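Local atomic coordinates of uncharacterized protein, DUF633, LMOf2365_1472 (PDB entry 3GNL), a protein that probably methylates N1 of an adenine in tRNA, as a Rossmann-like methyltransferase. Residues Leu12-Ser17 with Tyr156-Leu161. Sequence-based numbering, arbitrary orientation.
Sequences LEKVAS and YEIMVL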
ATOM      1  N   LEU A  12       6.578  -8.807   2.382  1.00 20.77           N
ATOM      2  CA  LEU A  12       7.293  -8.493   1.146  1.00 19.72           C
ATOM      3  C   LEU A  12       7.168  -9.575   0.106  1.00 19.95           C
ATOM      4  O   LEU A  12       7.171  -9.254  -1.073  1.00 21.01           O
ATOM      5  CB  LEU A  12       8.761  -8.121   1.411  1.00 20.06           C
ATOM      6  CG  LEU A  12       8.928  -6.773   2.116  1.00 21.79           C
ATOM      7  CD1 LEU A  12      10.429  -6.652   2.482  1.00 23.02           C
ATOM      8  CD2 LEU A  12       8.440  -5.585   1.294  1.00 24.59           C
ATOM      9  N   GLU A  13       6.997 -10.825   0.529  1.00 21.89           N
ATOM     10  CA  GLU A  13       6.775 -11.928  -0.384  1.00 23.27           C
ATOM     11  C   GLU A  13       5.434 -11.704  -1.101  1.00 22.99           C
ATOM     12  O   GLU A  13       5.334 -11.885  -2.339  1.00 23.11           O
ATOM     13  CB  GLU A  13       6.755 -13.242   0.377  1.00 26.70           C
ATOM     14  CG  GLU A  13       6.517 -14.471  -0.525  1.00 32.67           C
ATOM     15  CD  GLU A  13       6.654 -15.772   0.234  1.00 37.95           C
ATOM     16  OE1 GLU A  13       5.872 -16.012   1.179  1.00 40.66           O
ATOM     17  OE2 GLU A  13       7.568 -16.554  -0.092  1.00 41.98           O
ATOM     18  N   LYS A  14       4.437 -11.248  -0.352  1.00 20.62           N
ATOM     19  CA  LYS A  14       3.134 -11.009  -0.977  1.00 21.84           C
ATOM     20  C   LYS A  14       3.224  -9.882  -1.970  1.00 20.59           C
ATOM     21  O   LYS A  14       2.680  -9.966  -3.059  1.00 20.55           O
ATOM     22  CB  LYS A  14       2.000 -10.826   0.075  1.00 21.42           C
ATOM     23  CG  LYS A  14       0.590 -10.799  -0.551  1.00 22.92           C
ATOM     24  CD  LYS A  14       0.314 -12.145  -1.257  1.00 24.72           C
ATOM     25  CE  LYS A  14      -1.146 -12.337  -1.549  1.00 26.75           C
ATOM     26  NZ  LYS A  14      -1.322 -13.643  -2.271  1.00 28.94           N
ATOM     27  N   VAL A  15       3.927  -8.794  -1.597  1.00 19.99           N
ATOM     28  CA  VAL A  15       4.111  -7.681  -2.490  1.00 18.70           C
ATOM     29  C   VAL A  15       4.796  -8.155  -3.809  1.00 18.09           C
ATOM     30  O   VAL A  15       4.332  -7.814  -4.909  1.00 21.18           O
ATOM     31  CB  VAL A  15       4.925  -6.551  -1.782  1.00 18.63           C
ATOM     32  CG1 VAL A  15       5.364  -5.532  -2.768  1.00 20.63           C
ATOM     33  CG2 VAL A  15       4.093  -5.900  -0.657  1.00 20.63           C
ATOM     34  N   ALA A  16       5.891  -8.907  -3.653  1.00 19.86           N
ATOM     35  CA  ALA A  16       6.687  -9.448  -4.776  1.00 21.29           C
ATOM     36  C   ALA A  16       5.865 -10.373  -5.654  1.00 23.37           C
ATOM     37  O   ALA A  16       6.144 -10.470  -6.854  1.00 22.21           O
ATOM     38  CB  ALA A  16       7.904 -10.163  -4.249  1.00 22.35           C
ATOM     39  N   SER A  17       4.850 -11.009  -5.062  1.00 22.31           N
ATOM     40  CA  SER A  17       4.073 -12.017  -5.818  1.00 22.96           C
ATOM     41  C   SER A  17       3.289 -11.370  -6.965  1.00 23.85           C
ATOM     42  O   SER A  17       2.804 -12.077  -7.851  1.00 25.00           O
ATOM     43  CB  SER A  17       3.109 -12.791  -4.908  1.00 23.65           C
ATOM     44  OG  SER A  17       1.974 -12.013  -4.620  1.00 23.88           O
ATOM     45  N   TYR A 156      -1.687  -6.167   7.466  1.00 22.85           N
ATOM     46  CA  TYR A 156      -1.200  -5.354   6.368  1.00 22.20           C
ATOM     47  C   TYR A 156      -2.089  -5.568   5.160  1.00 20.80           C
ATOM     48  O   TYR A 156      -2.431  -6.700   4.806  1.00 21.76           O
ATOM     49  CB  TYR A 156       0.206  -5.795   5.949  1.00 22.31           C
ATOM     50  CG  TYR A 156       1.233  -5.637   7.020  1.00 25.53           C
ATOM     51  CD1 TYR A 156       1.758  -4.380   7.296  1.00 26.43           C
ATOM     52  CD2 TYR A 156       1.649  -6.735   7.771  1.00 26.92           C
ATOM     53  CE1 TYR A 156       2.701  -4.196   8.333  1.00 28.70           C
ATOM     54  CE2 TYR A 156       2.606  -6.578   8.823  1.00 29.17           C
ATOM     55  CZ  TYR A 156       3.116  -5.302   9.069  1.00 28.26           C
ATOM     56  OH  TYR A 156       4.058  -5.097  10.090  1.00 29.82           O
ATOM     57  N   GLU A 157      -2.375  -4.485   4.470  1.00 20.97           N
ATOM     58  CA  GLU A 157      -3.118  -4.516   3.205  1.00 20.93           C
ATOM     59  C   GLU A 157      -2.185  -4.174   2.052  1.00 20.91           C
ATOM     60  O   GLU A 157      -1.286  -3.320   2.193  1.00 19.65           O
ATOM     61  CB  GLU A 157      -4.268  -3.504   3.232  1.00 23.16           C
ATOM     62  CG  GLU A 157      -5.414  -3.829   4.222  1.00 25.81           C
ATOM     63  CD  GLU A 157      -6.142  -2.567   4.639  1.00 29.89           C
ATOM     64  OE1 GLU A 157      -5.522  -1.657   5.276  1.00 33.41           O
ATOM     65  OE2 GLU A 157      -7.326  -2.485   4.342  1.00 29.16           O
ATOM     66  N   ILE A 158      -2.423  -4.851   0.925  1.00 19.65           N
ATOM     67  CA  ILE A 158      -1.645  -4.627  -0.331  1.00 19.10           C
ATOM     68  C   ILE A 158      -2.674  -4.387  -1.425  1.00 19.84           C
ATOM     69  O   ILE A 158      -3.742  -5.002  -1.442  1.00 20.20           O
ATOM     70  CB  ILE A 158      -0.791  -5.866  -0.671  1.00 20.25           C
ATOM     71  CG1 ILE A 158       0.223  -6.087   0.475  1.00 22.27           C
ATOM     72  CG2 ILE A 158      -0.065  -5.688  -2.048  1.00 19.70           C
ATOM     73  CD1 ILE A 158       0.832  -7.432   0.450  1.00 22.58           C
HETATM   74  N   MSE A 159      -2.390  -3.448  -2.312  1.00 18.79           N
HETATM   75  CA  MSE A 159      -3.293  -3.217  -3.437  1.00 19.86           C
HETATM   76  C   MSE A 159      -2.466  -3.105  -4.716  1.00 20.05           C
HETATM   77  O   MSE A 159      -1.367  -2.556  -4.716  1.00 18.88           O
HETATM   78  CB  MSE A 159      -4.139  -1.955  -3.232  1.00 22.73           C
HETATM   79  CG  MSE A 159      -3.420  -0.654  -3.243  1.00 25.08           C
HETATM   80 SE   MSE A 159      -4.754   0.806  -2.960  1.00 29.18          SE
HETATM   81  CE  MSE A 159      -4.928   0.557  -1.039  1.00 19.19           C
ATOM     82  N   VAL A 160      -3.036  -3.601  -5.807  1.00 19.95           N
ATOM     83  CA  VAL A 160      -2.337  -3.544  -7.093  1.00 21.79           C
ATOM     84  C   VAL A 160      -3.219  -2.769  -8.019  1.00 22.23           C
ATOM     85  O   VAL A 160      -4.440  -3.017  -8.039  1.00 22.29           O
ATOM     86  CB  VAL A 160      -2.117  -4.941  -7.627  1.00 22.52           C
ATOM     87  CG1 VAL A 160      -1.354  -4.866  -8.980  1.00 22.94           C
ATOM     88  CG2 VAL A 160      -1.365  -5.808  -6.584  1.00 23.93           C
ATOM     89  N   LEU A 161      -2.643  -1.795  -8.715  1.00 20.49           N
ATOM     90  CA  LEU A 161      -3.434  -0.898  -9.568  1.00 22.77           C
ATOM     91  C   LEU A 161      -2.922  -0.890 -10.985  1.00 23.62           C
ATOM     92  O   LEU A 161      -1.743  -1.157 -11.220  1.00 26.51           O
ATOM     93  CB  LEU A 161      -3.381   0.529  -9.041  1.00 24.49           C
ATOM     94  CG  LEU A 161      -3.963   0.672  -7.616  1.00 25.21           C
ATOM     95  CD1 LEU A 161      -2.825   0.531  -6.665  1.00 25.20           C
ATOM     96  CD2 LEU A 161      -4.631   1.974  -7.381  1.00 26.78           C
TER
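The backbone oxygen of K14 is gripped twice by one residue: S17 OG donates to K14 O over 2.7 Å, and S17 N adds a weak bond to K14 O at 3.1 Å. The hydroxyl approaches off the C=O direction, with a C=O...OG angle of 134°, and lies a little tilted from the carbonyl plane. This local closure ties S17 back to the residue whose side chain meets I158, in a Rossmann-like methyltransferase fold with the sheet order 3-2-1-4-5-7-6. The pairing illustrates how such a sheet is covered by helices. Helix 10-16, which precedes the first strand, lies over strand 154-163, an antiparallel member near the far end of the sheet; alternate residues M159 and L161 turn to the other face and meet helix 129-139.

No hydrogen bond joins the two segments, and I158 supplies all the contact from the strand. Its chain is extended, CD1 anti to CA (chi2 164°), which carries the terminal methyl out from the sheet to the helix. There CD1 is received by two neighbouring residues. K14 meets I158 CD1 with its aliphatic root, CG lying 3.5 Å and CB 3.6 Å from that methyl carbon. V15 meets it with a single branch, CG2 standing 3.8 Å from CD1 of I158. The backbones stay well apart, V15 CA and I158 CA being 6.9 Å from each other, and side chains bridge the gap. Y18 also touches I158, while V15 leans on I122 of the adjoining strand 120-125, extending the buried apolar layer. K14 serves this layer with carbon alone: a bend at chi2 (62°) turns the chain away from the strand, leaving NZ about 7.1 Å from CD1 of I158.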